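Local coordinates for protein 1-deoxy-D-xylulose 5-phosphate reductoisomerase (Moraxella catarrhalis, PDB 4ZQG) that catalyses the NADPH-dependent rearrangement and reduction of 1-deoxy-D-xylulose 5-phosphate to 2-C-methyl-D-erythritol 4-phosphate in the MEP pathway of isoprenoid synthesis, at residues P56-S70 with T80-I92. Numbering follows the deposited sequence.
Sequences PVKICTSPDNYAQLS and TIILSGDEGLIEI
Lys-58 to Thr-61 pair in parallel with Ile-81 to Ser-84, the strand axes crossing at -29°, through backbone bonds that run from Ile-81 N to Val-57 O (2.9 Å) as far as Gly-85 N to Thr-61 O (3.0 Å), that of Leu-83 N to Ile-59 O being weak. Just before the strands, Thr-80 OG1 donates to Pro-56 O in its carbonyl plane (3.2 Å), while Thr-80 CG2 rests against Ile-59 CG2. Helix 85-92 runs back roughly antiparallel to strand 58-61 over the face bearing Lys-58 and Cys-60. Cys-60 SG, anti to the backbone N (chi1 178°), lies 3.5 Å from Gly-85 O and 3.6 Å from Leu-89 CD2; the neighbouring Gly-88 has no side chain to obstruct the sulfur. Ile-92 CD1 abuts Cys-60 CB. The extended Lys-58 chain passes Leu-83 CD1; its NZ, with Asp-95 as stronger salt-bridge partner, also reaches the anti lone pair of Glu-91 OE2 (3.3 Å). Helix 66-70 lies over the other face, where Ile-82 CG2 meets Tyr-66 CD2 obliquely (3.5 Å) and also touches Leu-69 CD1. Ser-70 OG sits over the centre of the Tyr-66 ring and donates to Tyr-66 O (2.8 Å). Strand 58-61, helix 66-75 and strand 81-84 thus form a beta-alpha-beta unit at one edge of the Rossmann-type domain's seven-stranded parallel sheet; the following helix 85-93 brings the Leu-89 side chain near the bound NAD.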
loop_
_atom_site.group_PDB
_atom_site.type_symbol
_atom_site.label_atom_id
_atom_site.label_comp_id
_atom_site.label_asym_id
_atom_site.label_seq_id
_atom_site.Cartn_x
_atom_site.Cartn_y
_atom_site.Cartn_z
ATOM N N PRO A 56 2.129 11.288 36.198
ATOM C CA PRO A 56 1.052 10.347 35.998
ATOM C C PRO A 56 0.238 10.151 37.256
ATOM O O PRO A 56 0.767 10.286 38.352
ATOM C CB PRO A 56 1.784 9.049 35.719
ATOM C CG PRO A 56 3.055 9.179 36.397
ATOM C CD PRO A 56 3.431 10.606 36.172
ATOM N N VAL A 57 -1.029 9.799 37.095
ATOM C CA VAL A 57 -1.867 9.496 38.226
ATOM C C VAL A 57 -1.398 8.227 38.917
ATOM O O VAL A 57 -1.424 8.153 40.109
ATOM C CB VAL A 57 -3.355 9.435 37.821
ATOM C CG1 VAL A 57 -4.229 9.099 39.011
ATOM C CG2 VAL A 57 -3.780 10.764 37.216
ATOM N N LYS A 58 -0.952 7.225 38.179
ATOM C CA LYS A 58 -0.548 5.949 38.779
ATOM C C LYS A 58 0.655 5.412 38.076
ATOM O O LYS A 58 0.821 5.619 36.885
ATOM C CB LYS A 58 -1.655 4.882 38.641
ATOM C CG LYS A 58 -3.073 5.353 38.913
ATOM C CD LYS A 58 -4.029 4.176 39.126
ATOM C CE LYS A 58 -5.412 4.677 39.543
ATOM N NZ LYS A 58 -6.442 3.624 39.432
ATOM N N ILE A 59 1.480 4.685 38.798
ATOM C CA ILE A 59 2.534 3.893 38.176
ATOM C C ILE A 59 2.600 2.569 38.914
ATOM O O ILE A 59 2.067 2.452 40.015
ATOM C CB ILE A 59 3.909 4.579 38.204
ATOM C CG1 ILE A 59 4.388 4.701 39.663
ATOM C CG2 ILE A 59 3.829 5.915 37.500
ATOM C CD1 ILE A 59 5.592 5.607 39.850
ATOM N N CYS A 60 3.227 1.576 38.294
ATOM C CA CYS A 60 3.272 0.234 38.818
ATOM C C CYS A 60 4.640 -0.285 38.560
ATOM O O CYS A 60 5.173 -0.054 37.478
ATOM C CB CYS A 60 2.260 -0.651 38.073
ATOM S SG CYS A 60 2.236 -2.389 38.578
ATOM N N THR A 61 5.200 -1.017 39.517
ATOM C CA THR A 61 6.509 -1.660 39.336
ATOM C C THR A 61 6.467 -3.078 39.856
ATOM O O THR A 61 5.392 -3.569 40.261
ATOM C CB THR A 61 7.640 -0.855 40.012
ATOM O OG1 THR A 61 8.904 -1.475 39.777
ATOM C CG2 THR A 61 7.418 -0.745 41.498
ATOM N N SER A 62 7.621 -3.746 39.852
ATOM C CA SER A 62 7.724 -5.081 40.445
ATOM C C SER A 62 7.538 -5.041 41.948
ATOM O O SER A 62 7.774 -4.011 42.563
ATOM C CB SER A 62 9.072 -5.728 40.116
ATOM O OG SER A 62 10.138 -5.285 40.931
ATOM N N PRO A 63 7.134 -6.173 42.562
ATOM C CA PRO A 63 6.934 -6.185 44.021
ATOM C C PRO A 63 8.229 -5.934 44.780
ATOM O O PRO A 63 8.207 -5.256 45.786
ATOM C CB PRO A 63 6.385 -7.587 44.303
ATOM C CG PRO A 63 5.867 -8.085 42.991
ATOM C CD PRO A 63 6.769 -7.471 41.958
ATOM N N ASP A 64 9.330 -6.471 44.276
ATOM C CA ASP A 64 10.639 -6.242 44.831
ATOM C C ASP A 64 11.025 -4.750 44.900
ATOM O O ASP A 64 11.825 -4.378 45.752
ATOM C CB ASP A 64 11.704 -7.068 44.072
ATOM C CG ASP A 64 11.843 -8.496 44.621
ATOM O OD1 ASP A 64 11.207 -9.411 44.076
ATOM O OD2 ASP A 64 12.574 -8.722 45.617
ATOM N N ASN A 65 10.458 -3.906 44.044
ATOM C CA ASN A 65 10.776 -2.488 44.070
ATOM C C ASN A 65 9.703 -1.554 44.605
ATOM O O ASN A 65 9.901 -0.346 44.608
ATOM C CB ASN A 65 11.125 -1.990 42.673
ATOM C CG ASN A 65 12.261 -2.745 42.048
ATOM O OD1 ASN A 65 12.220 -3.080 40.843
ATOM N ND2 ASN A 65 13.273 -3.023 42.827
ATOM N N TYR A 66 8.584 -2.082 45.064
ATOM C CA TYR A 66 7.454 -1.226 45.373
ATOM C C TYR A 66 7.828 -0.247 46.492
ATOM O O TYR A 66 7.599 0.975 46.393
ATOM C CB TYR A 66 6.212 -2.091 45.682
ATOM C CG TYR A 66 5.077 -1.319 46.275
ATOM C CD1 TYR A 66 4.884 -1.298 47.652
ATOM C CD2 TYR A 66 4.234 -0.564 45.486
ATOM C CE1 TYR A 66 3.860 -0.569 48.217
ATOM C CE2 TYR A 66 3.186 0.156 46.034
ATOM C CZ TYR A 66 3.024 0.157 47.411
ATOM O OH TYR A 66 2.014 0.859 48.008
ATOM N N ALA A 67 8.431 -0.792 47.547
ATOM C CA ALA A 67 8.822 0.007 48.713
ATOM C C ALA A 67 9.819 1.069 48.313
ATOM O O ALA A 67 9.615 2.237 48.576
ATOM C CB ALA A 67 9.388 -0.872 49.823
ATOM N N GLN A 68 10.886 0.659 47.637
ATOM C CA GLN A 68 11.924 1.597 47.212
ATOM C C GLN A 68 11.338 2.725 46.359
ATOM O O GLN A 68 11.685 3.880 46.509
ATOM C CB GLN A 68 13.013 0.850 46.459
ATOM C CG GLN A 68 14.036 1.722 45.735
ATOM C CD GLN A 68 14.761 0.932 44.638
ATOM O OE1 GLN A 68 15.369 1.504 43.736
ATOM N NE2 GLN A 68 14.644 -0.396 44.685
ATOM N N LEU A 69 10.429 2.387 45.473
ATOM C CA LEU A 69 9.934 3.364 44.543
ATOM C C LEU A 69 8.982 4.293 45.245
ATOM O O LEU A 69 8.954 5.463 44.913
ATOM C CB LEU A 69 9.257 2.659 43.348
ATOM C CG LEU A 69 9.059 3.282 41.954
ATOM C CD1 LEU A 69 7.585 3.434 41.622
ATOM C CD2 LEU A 69 9.775 4.609 41.714
ATOM N N SER A 70 8.211 3.765 46.207
ATOM C CA SER A 70 7.284 4.584 46.993
ATOM C C SER A 70 8.011 5.646 47.802
ATOM O O SER A 70 7.538 6.778 47.882
ATOM C CB SER A 70 6.416 3.746 47.935
ATOM O OG SER A 70 5.634 2.792 47.208
ATOM N N THR A 80 1.583 11.006 42.710
ATOM C CA THR A 80 1.441 9.732 42.018
ATOM C C THR A 80 1.153 8.520 42.916
ATOM O O THR A 80 1.920 8.224 43.826
ATOM C CB THR A 80 2.750 9.437 41.233
ATOM O OG1 THR A 80 3.159 10.605 40.492
ATOM C CG2 THR A 80 2.564 8.295 40.268
ATOM N N ILE A 81 0.061 7.802 42.613
ATOM C CA ILE A 81 -0.230 6.500 43.238
ATOM C C ILE A 81 0.710 5.403 42.725
ATOM O O ILE A 81 0.886 5.247 41.507
ATOM C CB ILE A 81 -1.674 6.042 42.975
ATOM C CG1 ILE A 81 -2.690 7.016 43.568
ATOM C CG2 ILE A 81 -1.866 4.631 43.508
ATOM C CD1 ILE A 81 -3.994 7.116 42.817
ATOM N N ILE A 82 1.290 4.626 43.631
ATOM C CA ILE A 82 2.202 3.566 43.233
ATOM C C ILE A 82 1.480 2.260 43.427
ATOM O O ILE A 82 0.706 2.131 44.380
ATOM C CB ILE A 82 3.471 3.526 44.074
ATOM C CG1 ILE A 82 4.203 4.856 43.969
ATOM C CG2 ILE A 82 4.394 2.424 43.604
ATOM C CD1 ILE A 82 3.665 5.923 44.898
ATOM N N LEU A 83 1.734 1.315 42.507
ATOM C CA LEU A 83 1.099 0.012 42.476
ATOM C C LEU A 83 2.185 -1.024 42.266
ATOM O O LEU A 83 3.295 -0.681 41.892
ATOM C CB LEU A 83 0.088 -0.038 41.345
ATOM C CG LEU A 83 -1.049 0.971 41.351
ATOM C CD1 LEU A 83 -2.001 0.711 40.190
ATOM C CD2 LEU A 83 -1.838 0.914 42.649
ATOM N N SER A 84 1.897 -2.294 42.495
ATOM C CA SER A 84 2.887 -3.320 42.174
ATOM C C SER A 84 2.296 -4.582 41.613
ATOM O O SER A 84 1.123 -4.818 41.751
ATOM C CB SER A 84 3.699 -3.669 43.413
ATOM O OG SER A 84 2.917 -4.367 44.350
ATOM N N GLY A 85 3.139 -5.402 41.007
ATOM C CA GLY A 85 2.725 -6.693 40.422
ATOM C C GLY A 85 1.561 -6.721 39.451
ATOM O O GLY A 85 1.065 -5.703 38.975
ATOM N N ASP A 86 1.125 -7.926 39.157
ATOM C CA ASP A 86 0.071 -8.142 38.191
ATOM C C ASP A 86 -1.210 -7.457 38.626
ATOM O O ASP A 86 -2.020 -7.006 37.823
ATOM C CB ASP A 86 -0.148 -9.648 38.014
ATOM C CG ASP A 86 1.102 -10.357 37.432
ATOM O OD1 ASP A 86 1.693 -11.151 38.185
ATOM O OD2 ASP A 86 1.501 -10.126 36.256
ATOM N N GLU A 87 -1.370 -7.349 39.915
ATOM C CA GLU A 87 -2.541 -6.745 40.472
ATOM C C GLU A 87 -2.588 -5.285 40.038
ATOM O O GLU A 87 -3.649 -4.776 39.675
ATOM C CB GLU A 87 -2.499 -6.906 41.998
ATOM C CG GLU A 87 -2.262 -8.367 42.459
ATOM C CD GLU A 87 -0.813 -8.702 42.899
ATOM O OE1 GLU A 87 -0.615 -8.889 44.136
ATOM O OE2 GLU A 87 0.114 -8.810 42.045
ATOM N N GLY A 88 -1.427 -4.626 40.059
ATOM C CA GLY A 88 -1.300 -3.233 39.642
ATOM C C GLY A 88 -1.553 -3.024 38.165
ATOM O O GLY A 88 -2.164 -2.046 37.759
ATOM N N LEU A 89 -1.076 -3.949 37.351
ATOM C CA LEU A 89 -1.252 -3.863 35.928
ATOM C C LEU A 89 -2.734 -4.009 35.554
ATOM O O LEU A 89 -3.260 -3.252 34.740
ATOM C CB LEU A 89 -0.412 -4.934 35.234
ATOM C CG LEU A 89 1.080 -4.937 35.555
ATOM C CD1 LEU A 89 1.812 -6.058 34.830
ATOM C CD2 LEU A 89 1.684 -3.599 35.224
ATOM N N ILE A 90 -3.406 -4.956 36.182
ATOM C CA ILE A 90 -4.818 -5.198 35.925
ATOM C C ILE A 90 -5.616 -3.939 36.251
ATOM O O ILE A 90 -6.465 -3.517 35.485
ATOM C CB ILE A 90 -5.320 -6.454 36.704
ATOM C CG1 ILE A 90 -4.733 -7.717 36.049
ATOM C CG2 ILE A 90 -6.844 -6.575 36.705
ATOM C CD1 ILE A 90 -4.490 -8.866 37.024
ATOM N N GLU A 91 -5.293 -3.316 37.362
ATOM C CA GLU A 91 -5.939 -2.096 37.772
ATOM C C GLU A 91 -5.778 -0.964 36.781
ATOM O O GLU A 91 -6.729 -0.282 36.462
ATOM C CB GLU A 91 -5.361 -1.656 39.115
ATOM C CG GLU A 91 -6.160 -0.583 39.823
ATOM C CD GLU A 91 -5.535 -0.152 41.156
ATOM O OE1 GLU A 91 -5.083 -0.995 42.029
ATOM O OE2 GLU A 91 -5.529 1.084 41.316
ATOM N N ILE A 92 -4.562 -0.743 36.321
ATOM C CA ILE A 92 -4.284 0.317 35.374
ATOM C C ILE A 92 -4.965 0.018 34.071
ATOM O O ILE A 92 -5.563 0.906 33.463
ATOM C CB ILE A 92 -2.783 0.448 35.130
ATOM C CG1 ILE A 92 -2.159 1.277 36.233
ATOM C CG2 ILE A 92 -2.496 1.116 33.796
ATOM C CD1 ILE A 92 -0.700 0.956 36.432
#